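Local coordinates for mRNA-binding protein PUF3 (PDB 3K49) that binds the 3'-UTR of mRNAs encoding mitochondrial proteins through its Pumilio homology domain and promotes deadenylation and decay of COX17 mRNA, at residues A[99-104]-A[115-120]; A[67-72]-A[95-100]; A[305-310]-A[314-319]; A[249-254]-A[265-270]. One frame throughout, in Å; residues are numbered along the deposited sequence.

Contact 1: residues A[99-104]-A[115-120]; sequences DQFKGN and CRVIQK. With nucleotides of chain B.
In Pumilio repeat 3 the RNA-reading helix 114-124 is backed by the end of helix 91-101, where Phe-101 meets Val-117 and Ile-118. Ile-118 lays CD1 over one face of the Phe-101 ring, a CH-pi contact 4.3 Å from the ring centroid. Val-117 comes in obliquely, its CG1 3.7 Å from Phe-101 CZ; with that branch anti to the backbone N (chi1 169°), it is turned toward the ring. Another side of the same helix reads RNA of chain B. Gln-119 presents its amide to the Hoogsteen edge of A8: OE1 accepts from A8 N6 at 2.8 Å, and NE2 donates to A8 N7 over 3.0 Å, nearly straight at 166°. Cys-115 SG sits 3.6 Å from A8 C8. Arg-116, its chain bent at chi2 and chi3, slips its guanidinium between the bases, A8 over one face and U9 over the other. An alanine in place of Arg-116 would probably open a gap between A8 and U9 and leave both bases without their flat stacking partner. Apolar toward Phe-101 and polar toward the RNA, the helix matches adenine by a donor and an acceptor together, while the stacked arginine probably adds affinity that depends less on base identity.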
# COMPACT_ATOMS: atom_id res chain seq x y z
N ASP A 99 0.14 22.70 19.88
CA ASP A 99 1.11 23.70 20.29
C ASP A 99 2.30 23.09 21.03
O ASP A 99 3.35 23.71 21.12
CB ASP A 99 0.44 24.77 21.14
CG ASP A 99 -0.68 25.48 20.38
OD1 ASP A 99 -0.80 25.27 19.15
OD2 ASP A 99 -1.46 26.23 21.02
N GLN A 100 2.13 21.88 21.55
CA GLN A 100 3.27 21.14 22.11
C GLN A 100 4.05 20.37 21.04
O GLN A 100 5.15 19.86 21.31
CB GLN A 100 2.81 20.19 23.21
CG GLN A 100 2.52 20.87 24.52
CD GLN A 100 2.17 19.88 25.59
OE1 GLN A 100 2.74 18.79 25.65
NE2 GLN A 100 1.21 20.24 26.45
N PHE A 101 3.48 20.25 19.84
CA PHE A 101 4.15 19.52 18.77
C PHE A 101 5.02 20.46 17.96
O PHE A 101 6.08 20.07 17.45
CB PHE A 101 3.14 18.79 17.87
CG PHE A 101 2.42 17.66 18.56
CD1 PHE A 101 2.89 17.13 19.76
CD2 PHE A 101 1.28 17.10 17.99
CE1 PHE A 101 2.22 16.08 20.40
CE2 PHE A 101 0.61 16.05 18.61
CZ PHE A 101 1.08 15.54 19.82
N LYS A 102 4.59 21.72 17.87
CA LYS A 102 5.34 22.76 17.15
C LYS A 102 6.81 22.79 17.55
O LYS A 102 7.13 22.89 18.74
CB LYS A 102 4.72 24.14 17.37
CG LYS A 102 3.41 24.36 16.64
CD LYS A 102 2.91 25.78 16.88
CE LYS A 102 1.39 25.85 16.98
NZ LYS A 102 0.94 27.18 17.49
N GLY A 103 7.69 22.69 16.56
CA GLY A 103 9.13 22.67 16.78
C GLY A 103 9.66 21.27 17.04
O GLY A 103 10.86 21.09 17.19
N ASN A 104 8.75 20.29 17.10
CA ASN A 104 9.12 18.92 17.45
C ASN A 104 8.65 17.90 16.45
O ASN A 104 8.78 16.70 16.70
CB ASN A 104 8.57 18.55 18.82
CG ASN A 104 8.96 19.54 19.89
OD1 ASN A 104 10.14 19.68 20.21
ND2 ASN A 104 7.97 20.24 20.45
N CYS A 115 5.12 8.74 16.35
CA CYS A 115 4.70 8.87 14.95
C CYS A 115 3.25 8.44 14.79
O CYS A 115 2.53 8.97 13.95
CB CYS A 115 5.59 8.09 13.97
SG CYS A 115 5.29 6.33 14.04
N ARG A 116 2.80 7.50 15.62
CA ARG A 116 1.40 7.06 15.59
C ARG A 116 0.47 8.17 16.06
O ARG A 116 -0.64 8.31 15.57
CB ARG A 116 1.20 5.82 16.44
CG ARG A 116 2.14 4.71 16.14
CD ARG A 116 1.88 4.11 14.79
NE ARG A 116 2.23 2.70 14.79
CZ ARG A 116 1.58 1.76 14.11
NH1 ARG A 116 0.54 2.09 13.36
NH2 ARG A 116 1.97 0.49 14.18
N VAL A 117 0.95 8.97 17.01
CA VAL A 117 0.20 10.10 17.51
C VAL A 117 0.11 11.19 16.46
O VAL A 117 -0.95 11.80 16.27
CB VAL A 117 0.85 10.68 18.80
CG1 VAL A 117 0.23 12.01 19.18
CG2 VAL A 117 0.72 9.69 19.94
N ILE A 118 1.25 11.44 15.80
CA ILE A 118 1.32 12.43 14.74
C ILE A 118 0.36 12.04 13.61
O ILE A 118 -0.38 12.86 13.06
CB ILE A 118 2.75 12.52 14.17
CG1 ILE A 118 3.70 13.20 15.17
CG2 ILE A 118 2.74 13.28 12.83
CD1 ILE A 118 3.17 14.55 15.74
N GLN A 119 0.37 10.76 13.27
CA GLN A 119 -0.48 10.27 12.22
C GLN A 119 -1.95 10.45 12.55
O GLN A 119 -2.76 10.80 11.66
CB GLN A 119 -0.16 8.81 11.94
CG GLN A 119 1.09 8.62 11.05
CD GLN A 119 1.54 7.17 10.98
OE1 GLN A 119 0.97 6.37 10.25
NE2 GLN A 119 2.55 6.83 11.76
N LYS A 120 -2.31 10.22 13.82
CA LYS A 120 -3.69 10.35 14.25
C LYS A 120 -4.07 11.83 14.24
O LYS A 120 -5.18 12.20 13.85
CB LYS A 120 -3.92 9.74 15.63
CG LYS A 120 -5.43 9.62 16.03
CD LYS A 120 -6.11 8.37 15.41
CE LYS A 120 -7.55 8.20 15.86
NZ LYS A 120 -7.71 7.94 17.35
P A B 8 8.49 -2.37 8.43
OP1 A B 8 9.84 -2.04 7.93
OP2 A B 8 8.13 -3.78 8.73
O5' A B 8 8.22 -1.52 9.76
C5' A B 8 6.92 -1.47 10.33
C4' A B 8 6.92 -0.57 11.55
O4' A B 8 6.62 0.78 11.15
C3' A B 8 5.84 -0.89 12.57
O3' A B 8 6.32 -1.91 13.44
C2' A B 8 5.68 0.44 13.31
O2' A B 8 6.63 0.64 14.34
C1' A B 8 6.00 1.46 12.22
N9 A B 8 4.84 2.21 11.72
C8 A B 8 4.69 3.56 11.77
N7 A B 8 3.55 4.00 11.27
C5 A B 8 2.91 2.84 10.87
C6 A B 8 1.67 2.62 10.26
N6 A B 8 0.82 3.60 9.95
N1 A B 8 1.32 1.34 9.98
C2 A B 8 2.18 0.36 10.28
N3 A B 8 3.39 0.44 10.86
C4 A B 8 3.70 1.72 11.13
P U B 9 5.32 -2.98 14.08
OP1 U B 9 6.09 -3.81 15.04
OP2 U B 9 4.56 -3.62 12.98
O5' U B 9 4.29 -2.10 14.92
C5' U B 9 3.33 -2.72 15.76
C4' U B 9 3.31 -2.00 17.08
O4' U B 9 2.83 -0.66 16.88
C3' U B 9 2.38 -2.53 18.15
O3' U B 9 3.05 -3.59 18.82
C2' U B 9 2.20 -1.32 19.07
O2' U B 9 3.15 -1.33 20.13
C1' U B 9 2.46 -0.13 18.14
N1 U B 9 1.32 0.79 17.93
C2 U B 9 1.12 1.79 18.84
O2 U B 9 1.85 1.97 19.80
N3 U B 9 0.04 2.61 18.58
C4 U B 9 -0.83 2.51 17.51
O4 U B 9 -1.79 3.26 17.43
C5 U B 9 -0.54 1.44 16.60
C6 U B 9 0.49 0.64 16.83

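Contact 2: residues A[67-72]-A[95-100]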
# COMPACT_ATOMS: atom_id res chain seq x y z
N ASP A 67 0.95 18.39 30.55
CA ASP A 67 2.36 18.76 30.59
C ASP A 67 3.28 17.59 30.22
O ASP A 67 4.44 17.79 29.86
CB ASP A 67 2.71 19.34 31.96
CG ASP A 67 2.24 20.77 32.11
OD1 ASP A 67 2.36 21.33 33.22
OD2 ASP A 67 1.75 21.32 31.10
N ASP A 68 2.76 16.37 30.30
CA ASP A 68 3.53 15.19 29.96
C ASP A 68 3.03 14.56 28.67
O ASP A 68 3.21 13.36 28.47
CB ASP A 68 3.45 14.17 31.10
CG ASP A 68 3.96 14.73 32.41
OD1 ASP A 68 3.87 15.96 32.61
OD2 ASP A 68 4.46 13.94 33.25
N ALA A 69 2.43 15.36 27.80
CA ALA A 69 1.90 14.88 26.53
C ALA A 69 3.00 14.32 25.61
O ALA A 69 2.85 13.22 25.06
CB ALA A 69 1.12 15.97 25.84
N ILE A 70 4.09 15.07 25.44
CA ILE A 70 5.22 14.61 24.63
C ILE A 70 5.71 13.24 25.11
O ILE A 70 5.86 12.31 24.32
CB ILE A 70 6.41 15.58 24.70
CG1 ILE A 70 6.16 16.79 23.81
CG2 ILE A 70 7.69 14.87 24.28
CD1 ILE A 70 5.74 16.43 22.40
N GLU A 71 5.96 13.13 26.41
CA GLU A 71 6.42 11.86 26.99
C GLU A 71 5.44 10.70 26.75
O GLU A 71 5.84 9.62 26.32
CB GLU A 71 6.70 12.02 28.48
CG GLU A 71 7.14 10.73 29.15
CD GLU A 71 7.21 10.84 30.66
OE1 GLU A 71 6.61 11.78 31.23
OE2 GLU A 71 7.86 9.98 31.28
N LEU A 72 4.17 10.94 27.02
CA LEU A 72 3.14 9.94 26.72
C LEU A 72 3.12 9.59 25.24
O LEU A 72 2.92 8.43 24.86
CB LEU A 72 1.76 10.41 27.20
CG LEU A 72 1.67 10.53 28.72
CD1 LEU A 72 0.26 10.90 29.16
CD2 LEU A 72 2.17 9.24 29.40
N ASN A 95 -5.86 21.91 20.19
CA ASN A 95 -4.96 23.04 19.95
C ASN A 95 -3.77 23.02 20.90
O ASN A 95 -2.64 23.33 20.53
CB ASN A 95 -5.69 24.38 20.10
CG ASN A 95 -6.74 24.60 19.03
OD1 ASN A 95 -6.79 23.88 18.02
ND2 ASN A 95 -7.60 25.60 19.24
N THR A 96 -4.03 22.63 22.14
CA THR A 96 -2.99 22.61 23.16
C THR A 96 -1.92 21.57 22.86
O THR A 96 -0.73 21.82 23.06
CB THR A 96 -3.60 22.35 24.55
OG1 THR A 96 -4.37 23.49 24.94
CG2 THR A 96 -2.51 22.07 25.58
N LEU A 97 -2.34 20.39 22.41
CA LEU A 97 -1.42 19.33 22.05
C LEU A 97 -0.61 19.73 20.81
O LEU A 97 0.61 19.52 20.76
CB LEU A 97 -2.19 18.05 21.75
CG LEU A 97 -2.99 17.44 22.90
CD1 LEU A 97 -3.73 16.19 22.40
CD2 LEU A 97 -2.08 17.13 24.06
N VAL A 98 -1.29 20.31 19.83
CA VAL A 98 -0.63 20.77 18.63
C VAL A 98 0.46 21.76 18.99
O VAL A 98 1.58 21.68 18.49
CB VAL A 98 -1.63 21.40 17.63
CG1 VAL A 98 -0.90 22.15 16.53
CG2 VAL A 98 -2.52 20.34 17.02
N ASP A 99 0.14 22.70 19.88
CA ASP A 99 1.11 23.70 20.29
C ASP A 99 2.30 23.09 21.03
O ASP A 99 3.35 23.71 21.12
CB ASP A 99 0.44 24.77 21.14
CG ASP A 99 -0.68 25.48 20.38
OD1 ASP A 99 -0.80 25.27 19.15
OD2 ASP A 99 -1.46 26.23 21.02
N GLN A 100 2.13 21.88 21.55
CA GLN A 100 3.27 21.14 22.11
C GLN A 100 4.05 20.37 21.04
O GLN A 100 5.15 19.86 21.31
CB GLN A 100 2.81 20.19 23.21
CG GLN A 100 2.52 20.87 24.52
CD GLN A 100 2.17 19.88 25.59
OE1 GLN A 100 2.74 18.79 25.65
NE2 GLN A 100 1.21 20.24 26.45
O HOH W 1 4.53 17.72 27.24
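Ala-69 packs its CB against two residues of helix 91-101: Leu-97, whose CD2 is 3.8 Å from that methyl, and Gln-100, whose OE1 is 3.3 Å from it. Next along the helix, Ile-70 rests CD1 on the backbone O of Gln-100 at 3.6 Å. The polar link between the segments runs through a water, which donates to Gln-100 OE1 at 2.6 Å and to Asp-67 O, also at 2.6 Å, and accepts from Ile-70 N. Both of its hydrogens are thereby used, and it ties the first turn of helix 69-74 to the glutamine. Gln-100 gets there because its chain runs extended beyond CG (chi2 -176°); the other end of the amide, NE2, is held by Arg-66 O, which fixes how the group is turned. Behind Leu-97 stand Phe-62, Phe-85 and Phe-86, from helices 55-65 and 79-88. Such packing of short and long helices is typical of the three-helix Pumilio repeats, whose stacking builds the curved solenoid of the PUF fold.

Contact 3: residues A[305-310]-A[314-319]. With nucleotides of chain B.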
# COMPACT_ATOMS: atom_id res chain seq x y z
N ILE A 305 2.88 -24.06 -23.58
CA ILE A 305 3.33 -25.22 -22.84
C ILE A 305 4.45 -24.89 -21.86
O ILE A 305 4.50 -25.42 -20.75
CB ILE A 305 3.84 -26.33 -23.77
CG1 ILE A 305 2.75 -26.73 -24.77
CG2 ILE A 305 4.31 -27.54 -22.97
CD1 ILE A 305 1.49 -27.25 -24.12
N LEU A 306 5.36 -24.01 -22.28
CA LEU A 306 6.41 -23.53 -21.39
C LEU A 306 5.77 -22.83 -20.20
O LEU A 306 6.30 -22.86 -19.09
CB LEU A 306 7.33 -22.55 -22.11
CG LEU A 306 8.31 -23.07 -23.15
CD1 LEU A 306 8.98 -21.90 -23.84
CD2 LEU A 306 9.34 -23.99 -22.51
N MET A 307 4.63 -22.20 -20.45
CA MET A 307 3.92 -21.46 -19.42
C MET A 307 3.13 -22.36 -18.48
O MET A 307 3.24 -22.24 -17.26
CB MET A 307 3.04 -20.38 -20.06
CG MET A 307 3.85 -19.17 -20.54
SD MET A 307 2.88 -17.94 -21.41
CE MET A 307 1.68 -17.49 -20.15
N ILE A 308 2.34 -23.27 -19.04
CA ILE A 308 1.57 -24.22 -18.24
C ILE A 308 2.42 -24.98 -17.23
O ILE A 308 1.96 -25.30 -16.13
CB ILE A 308 0.85 -25.26 -19.12
CG1 ILE A 308 -0.07 -24.56 -20.11
CG2 ILE A 308 0.05 -26.23 -18.25
CD1 ILE A 308 -0.74 -25.52 -21.09
N LYS A 309 3.67 -25.24 -17.59
CA LYS A 309 4.56 -26.06 -16.76
C LYS A 309 5.34 -25.25 -15.72
O LYS A 309 6.03 -25.81 -14.87
CB LYS A 309 5.56 -26.82 -17.63
CG LYS A 309 4.93 -27.87 -18.52
CD LYS A 309 5.98 -28.59 -19.35
CE LYS A 309 5.35 -29.65 -20.24
NZ LYS A 309 6.36 -30.37 -21.06
N ASP A 310 5.24 -23.92 -15.80
CA ASP A 310 6.02 -23.06 -14.91
C ASP A 310 5.24 -22.64 -13.67
O ASP A 310 4.03 -22.40 -13.73
CB ASP A 310 6.52 -21.82 -15.66
CG ASP A 310 7.21 -20.84 -14.74
OD1 ASP A 310 8.18 -21.24 -14.05
OD2 ASP A 310 6.79 -19.66 -14.70
N ASN A 314 1.75 -20.50 -14.91
CA ASN A 314 0.44 -21.15 -14.86
C ASN A 314 -0.70 -20.22 -14.41
O ASN A 314 -1.84 -20.38 -14.85
CB ASN A 314 0.48 -22.42 -14.01
CG ASN A 314 0.43 -22.14 -12.53
OD1 ASN A 314 -0.58 -21.68 -12.01
ND2 ASN A 314 1.53 -22.41 -11.83
N TYR A 315 -0.39 -19.25 -13.54
CA TYR A 315 -1.39 -18.28 -13.07
C TYR A 315 -1.78 -17.32 -14.20
O TYR A 315 -2.95 -16.96 -14.35
CB TYR A 315 -0.86 -17.46 -11.89
CG TYR A 315 -0.58 -18.26 -10.64
CD1 TYR A 315 0.72 -18.50 -10.22
CD2 TYR A 315 -1.62 -18.76 -9.87
CE1 TYR A 315 0.98 -19.23 -9.08
CE2 TYR A 315 -1.37 -19.49 -8.72
CZ TYR A 315 -0.06 -19.72 -8.33
OH TYR A 315 0.20 -20.44 -7.19
N VAL A 316 -0.79 -16.92 -14.99
CA VAL A 316 -1.05 -16.06 -16.14
C VAL A 316 -1.91 -16.79 -17.17
O VAL A 316 -2.68 -16.16 -17.89
CB VAL A 316 0.26 -15.58 -16.80
CG1 VAL A 316 -0.04 -14.68 -17.97
CG2 VAL A 316 1.13 -14.86 -15.78
N ILE A 317 -1.78 -18.11 -17.22
CA ILE A 317 -2.59 -18.92 -18.12
C ILE A 317 -4.03 -18.98 -17.62
O ILE A 317 -4.97 -18.70 -18.37
CB ILE A 317 -2.05 -20.36 -18.25
CG1 ILE A 317 -0.65 -20.36 -18.87
CG2 ILE A 317 -2.99 -21.21 -19.09
CD1 ILE A 317 -0.62 -20.00 -20.34
N GLN A 318 -4.19 -19.34 -16.34
CA GLN A 318 -5.49 -19.30 -15.69
C GLN A 318 -6.16 -17.95 -15.94
O GLN A 318 -7.32 -17.88 -16.37
CB GLN A 318 -5.35 -19.53 -14.19
CG GLN A 318 -4.53 -20.75 -13.81
CD GLN A 318 -4.54 -21.02 -12.32
OE1 GLN A 318 -5.53 -20.75 -11.64
NE2 GLN A 318 -3.44 -21.56 -11.81
N LYS A 319 -5.42 -16.88 -15.68
CA LYS A 319 -5.91 -15.53 -15.89
C LYS A 319 -6.41 -15.33 -17.33
O LYS A 319 -7.48 -14.76 -17.55
CB LYS A 319 -4.81 -14.52 -15.58
CG LYS A 319 -5.30 -13.11 -15.27
CD LYS A 319 -5.93 -13.04 -13.88
CE LYS A 319 -6.16 -11.60 -13.43
NZ LYS A 319 -5.18 -11.15 -12.40
P U B 3 -2.21 -24.78 -2.81
OP1 U B 3 -2.06 -24.52 -1.36
OP2 U B 3 -3.38 -24.22 -3.54
O5' U B 3 -0.87 -24.30 -3.55
C5' U B 3 0.40 -24.84 -3.21
C4' U B 3 1.47 -24.30 -4.13
O4' U B 3 1.27 -24.81 -5.48
C3' U B 3 1.50 -22.79 -4.29
O3' U B 3 2.27 -22.20 -3.24
C2' U B 3 2.18 -22.62 -5.65
O2' U B 3 3.59 -22.72 -5.58
C1' U B 3 1.59 -23.79 -6.43
N1 U B 3 0.36 -23.48 -7.19
C2 U B 3 0.49 -23.07 -8.50
O2 U B 3 1.57 -22.93 -9.05
N3 U B 3 -0.68 -22.81 -9.15
C4 U B 3 -1.96 -22.93 -8.64
O4 U B 3 -2.93 -22.70 -9.36
C5 U B 3 -2.02 -23.35 -7.27
C6 U B 3 -0.88 -23.60 -6.61
P G B 4 1.88 -20.75 -2.68
OP1 G B 4 2.59 -20.54 -1.40
OP2 G B 4 0.39 -20.63 -2.75
O5' G B 4 2.50 -19.75 -3.75
C5' G B 4 3.86 -19.87 -4.16
C4' G B 4 4.28 -18.63 -4.91
O4' G B 4 3.49 -18.52 -6.11
C3' G B 4 3.98 -17.34 -4.17
O3' G B 4 4.98 -17.06 -3.20
C2' G B 4 3.93 -16.32 -5.30
O2' G B 4 5.19 -15.83 -5.71
C1' G B 4 3.30 -17.15 -6.42
N9 G B 4 1.88 -16.91 -6.60
C8 G B 4 0.83 -17.31 -5.80
N7 G B 4 -0.33 -16.92 -6.25
C5 G B 4 -0.03 -16.22 -7.41
C6 G B 4 -0.88 -15.55 -8.32
O6 G B 4 -2.12 -15.46 -8.30
N1 G B 4 -0.15 -14.96 -9.34
C2 G B 4 1.21 -15.02 -9.48
N2 G B 4 1.74 -14.40 -10.53
N3 G B 4 2.00 -15.63 -8.64
C4 G B 4 1.32 -16.21 -7.63
O5' C B 1 7.24 -27.16 -5.03
C5' C B 1 6.20 -28.12 -5.26
C4' C B 1 4.88 -27.50 -4.86
O4' C B 1 4.46 -26.53 -5.85
C3' C B 1 3.70 -28.46 -4.84
O3' C B 1 2.66 -28.02 -3.95
C2' C B 1 3.22 -28.49 -6.28
O2' C B 1 1.88 -28.95 -6.41
C1' C B 1 3.38 -27.01 -6.65
N1 C B 1 3.70 -26.75 -8.07
C2 C B 1 2.73 -26.58 -9.03
O2 C B 1 1.53 -26.63 -8.71
N3 C B 1 3.17 -26.35 -10.30
C4 C B 1 4.48 -26.29 -10.59
N4 C B 1 4.80 -26.04 -11.86
C5 C B 1 5.47 -26.46 -9.60
C6 C B 1 5.01 -26.68 -8.39
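Met-307 lies across Ile-317, its CE 3.4 Å from the CD1 of that isoleucine. The bend at the end of the methionine chain (chi3 59°) swings the methyl back onto its neighbour, and CE also reaches Val-316 CG1 at 4.0 Å. Across the turn, the backbone O of Asp-310 is gripped twice by Asn-314, by N at 3.2 Å and by side-chain ND2 at 3.1 Å. The Asp-310 carboxylate caps Ala-313 N at the start of helix 313-323. Held this way, the Asn-314 amide pairs with U3 of chain B: OD1 accepts from U3 N3 at a nearly straight 173°, and ND2 donates to U3 O2 over 2.8 Å. Gln-318 NE2 bonds both U3 O4 and Asn-314 OD1, so it reads the base and steadies the asparagine that does the same. Tyr-315 turns one ring face to G4, 3.4 Å from its CE1 to G4 C4. Asparagine and glutamine one turn apart, with a tyrosine stacked on the next base, are the uracil-reading set of a Pumilio repeat.

Contact 4: residues A[249-254]-A[265-270]; sequences ETVANN and SNVVEK. With nucleotides of chain B.
The amide of Asn-266 lies between two bases of chain B, almost parallel to U5, with CG 3.3 Å from U5 C4 over one face of that ring. Its OD1 lies above the C2-N2 edge of G4, 3.4 Å from G4 N2, on the side away from Tyr-315. At the Watson-Crick edge of G4, Glu-269 OE1 accepts from both N1 and N2, the latter at 2.8 Å, while Ser-265 OG takes N2 at 2.9 Å. The serine hydroxyl gets there with chi1 at 61°, between the backbone N and the carbonyl carbon. Lys-319 pairs with Glu-269 OE2, which would steady the carboxylate and probably keep it charged. A glycine in place of Asn-266 would probably leave a gap between G4 and U5 and set both bases freer to shift. Serine and glutamate one turn apart are the guanine-reading pair of a Pumilio repeat, here repeat 7. Another side of helix 264-274 packs on helix 238-252, where Val-251 meets two valines obliquely: CG1 lies 3.8 Å from Val-268 CG2, and CG2 lies 3.9 Å from Val-267 CG1. Ile-217 of helix 213-218 packs on both Val-251 and Val-267. Behind Val-251, Asn-254 ND2 donates to Thr-250 O in the carbonyl plane, almost straight at 172°.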
# COMPACT_ATOMS: atom_id res chain seq x y z
N GLU A 249 3.42 -2.72 -24.26
CA GLU A 249 4.34 -3.05 -25.34
C GLU A 249 5.52 -3.82 -24.80
O GLU A 249 5.92 -4.81 -25.39
CB GLU A 249 4.79 -1.79 -26.09
CG GLU A 249 3.68 -1.19 -26.94
CD GLU A 249 3.94 0.27 -27.30
OE1 GLU A 249 4.78 0.92 -26.64
OE2 GLU A 249 3.29 0.77 -28.25
N THR A 250 6.04 -3.39 -23.65
CA THR A 250 7.20 -4.06 -23.06
C THR A 250 6.84 -5.46 -22.59
O THR A 250 7.63 -6.38 -22.75
CB THR A 250 7.81 -3.28 -21.90
OG1 THR A 250 8.18 -1.97 -22.34
CG2 THR A 250 9.04 -4.00 -21.39
N VAL A 251 5.64 -5.61 -22.03
CA VAL A 251 5.18 -6.92 -21.59
C VAL A 251 4.92 -7.81 -22.81
O VAL A 251 5.18 -9.02 -22.78
CB VAL A 251 3.89 -6.85 -20.75
CG1 VAL A 251 3.46 -8.25 -20.35
CG2 VAL A 251 4.10 -5.99 -19.52
N ALA A 252 4.40 -7.22 -23.88
CA ALA A 252 4.20 -7.95 -25.11
C ALA A 252 5.53 -8.56 -25.60
O ALA A 252 5.62 -9.76 -25.88
CB ALA A 252 3.59 -7.06 -26.17
N ASN A 253 6.57 -7.74 -25.67
CA ASN A 253 7.87 -8.20 -26.16
C ASN A 253 8.53 -9.29 -25.31
O ASN A 253 9.51 -9.92 -25.73
CB ASN A 253 8.84 -7.02 -26.29
CG ASN A 253 8.34 -5.96 -27.26
OD1 ASN A 253 7.66 -6.27 -28.24
ND2 ASN A 253 8.69 -4.70 -26.99
N ASN A 254 7.99 -9.54 -24.12
CA ASN A 254 8.63 -10.46 -23.18
C ASN A 254 7.67 -11.41 -22.50
O ASN A 254 7.98 -11.95 -21.43
CB ASN A 254 9.39 -9.68 -22.11
CG ASN A 254 10.53 -8.87 -22.69
OD1 ASN A 254 11.63 -9.39 -22.88
ND2 ASN A 254 10.26 -7.60 -23.00
N SER A 265 5.50 -11.79 -13.23
CA SER A 265 4.29 -12.55 -13.57
C SER A 265 3.04 -11.82 -13.11
O SER A 265 2.00 -11.91 -13.75
CB SER A 265 4.33 -13.96 -12.96
OG SER A 265 4.39 -13.93 -11.55
N ASN A 266 3.14 -11.10 -11.99
CA ASN A 266 2.01 -10.30 -11.50
C ASN A 266 1.71 -9.13 -12.43
O ASN A 266 0.56 -8.72 -12.59
CB ASN A 266 2.28 -9.78 -10.08
CG ASN A 266 2.38 -10.89 -9.05
OD1 ASN A 266 1.39 -11.55 -8.72
ND2 ASN A 266 3.57 -11.09 -8.51
N VAL A 267 2.75 -8.59 -13.07
CA VAL A 267 2.56 -7.49 -14.01
C VAL A 267 1.87 -7.96 -15.29
O VAL A 267 1.07 -7.24 -15.90
CB VAL A 267 3.87 -6.76 -14.32
CG1 VAL A 267 3.72 -5.95 -15.59
CG2 VAL A 267 4.25 -5.85 -13.14
N VAL A 268 2.15 -9.19 -15.70
CA VAL A 268 1.48 -9.72 -16.88
C VAL A 268 -0.00 -9.92 -16.58
O VAL A 268 -0.85 -9.69 -17.44
CB VAL A 268 2.11 -11.05 -17.37
CG1 VAL A 268 1.43 -11.50 -18.66
CG2 VAL A 268 3.61 -10.90 -17.59
N GLU A 269 -0.33 -10.33 -15.37
CA GLU A 269 -1.73 -10.53 -15.01
C GLU A 269 -2.51 -9.23 -15.05
O GLU A 269 -3.62 -9.19 -15.56
CB GLU A 269 -1.86 -11.16 -13.63
CG GLU A 269 -1.32 -12.57 -13.51
CD GLU A 269 -1.67 -13.20 -12.16
OE1 GLU A 269 -0.75 -13.70 -11.47
OE2 GLU A 269 -2.86 -13.16 -11.78
N LYS A 270 -1.93 -8.17 -14.50
CA LYS A 270 -2.60 -6.88 -14.49
C LYS A 270 -2.71 -6.35 -15.90
O LYS A 270 -3.69 -5.70 -16.24
CB LYS A 270 -1.84 -5.88 -13.62
CG LYS A 270 -1.84 -6.25 -12.15
CD LYS A 270 -3.25 -6.19 -11.57
CE LYS A 270 -3.39 -7.09 -10.33
NZ LYS A 270 -3.00 -8.51 -10.64
P G B 4 1.88 -20.75 -2.68
OP1 G B 4 2.59 -20.54 -1.40
OP2 G B 4 0.39 -20.63 -2.75
O5' G B 4 2.50 -19.75 -3.75
C5' G B 4 3.86 -19.87 -4.16
C4' G B 4 4.28 -18.63 -4.91
O4' G B 4 3.49 -18.52 -6.11
C3' G B 4 3.98 -17.34 -4.17
O3' G B 4 4.98 -17.06 -3.20
C2' G B 4 3.93 -16.32 -5.30
O2' G B 4 5.19 -15.83 -5.71
C1' G B 4 3.30 -17.15 -6.42
N9 G B 4 1.88 -16.91 -6.60
C8 G B 4 0.83 -17.31 -5.80
N7 G B 4 -0.33 -16.92 -6.25
C5 G B 4 -0.03 -16.22 -7.41
C6 G B 4 -0.88 -15.55 -8.32
O6 G B 4 -2.12 -15.46 -8.30
N1 G B 4 -0.15 -14.96 -9.34
C2 G B 4 1.21 -15.02 -9.48
N2 G B 4 1.74 -14.40 -10.53
N3 G B 4 2.00 -15.63 -8.64
C4 G B 4 1.32 -16.21 -7.63
P U B 5 4.69 -15.96 -2.07
OP1 U B 5 5.78 -16.04 -1.08
OP2 U B 5 3.27 -16.07 -1.64
O5' U B 5 4.83 -14.59 -2.88
C5' U B 5 4.29 -13.39 -2.37
C4' U B 5 5.24 -12.26 -2.67
O4' U B 5 5.18 -11.94 -4.08
C3' U B 5 4.96 -10.93 -2.00
O3' U B 5 5.45 -10.97 -0.66
C2' U B 5 5.78 -10.00 -2.87
O2' U B 5 7.15 -10.07 -2.54
C1' U B 5 5.57 -10.60 -4.27
N1 U B 5 4.53 -9.93 -5.08
C2 U B 5 4.93 -8.90 -5.90
O2 U B 5 6.08 -8.53 -5.99
N3 U B 5 3.92 -8.32 -6.63
C4 U B 5 2.59 -8.64 -6.60
O4 U B 5 1.79 -7.99 -7.28
C5 U B 5 2.25 -9.72 -5.72
C6 U B 5 3.21 -10.31 -5.01

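In the fold
Along the chain the order is contact 2, contact 1, contact 4, contact 3, all within one Pumilio homology domain. Contacts 1 and 2 share helix 91-101 and have centres about 8 Å apart; Phe-101 CD1 touches Ile-70 CD1 at 4.0 Å. Contacts 3 and 4 form the other pair, centres about 13 Å apart, joined by the packing of Val-316 on Val-268 and a salt bridge between helices 313-323 and 264-274. The two pairs lie on opposite sides of the chain's centre; contacts 1 and 3 are about 50 Å apart between centres. This spread suits an arched solenoid in which one helix of each of these repeats reads a single RNA strand, with U3 and G4 at one end and A8 far along.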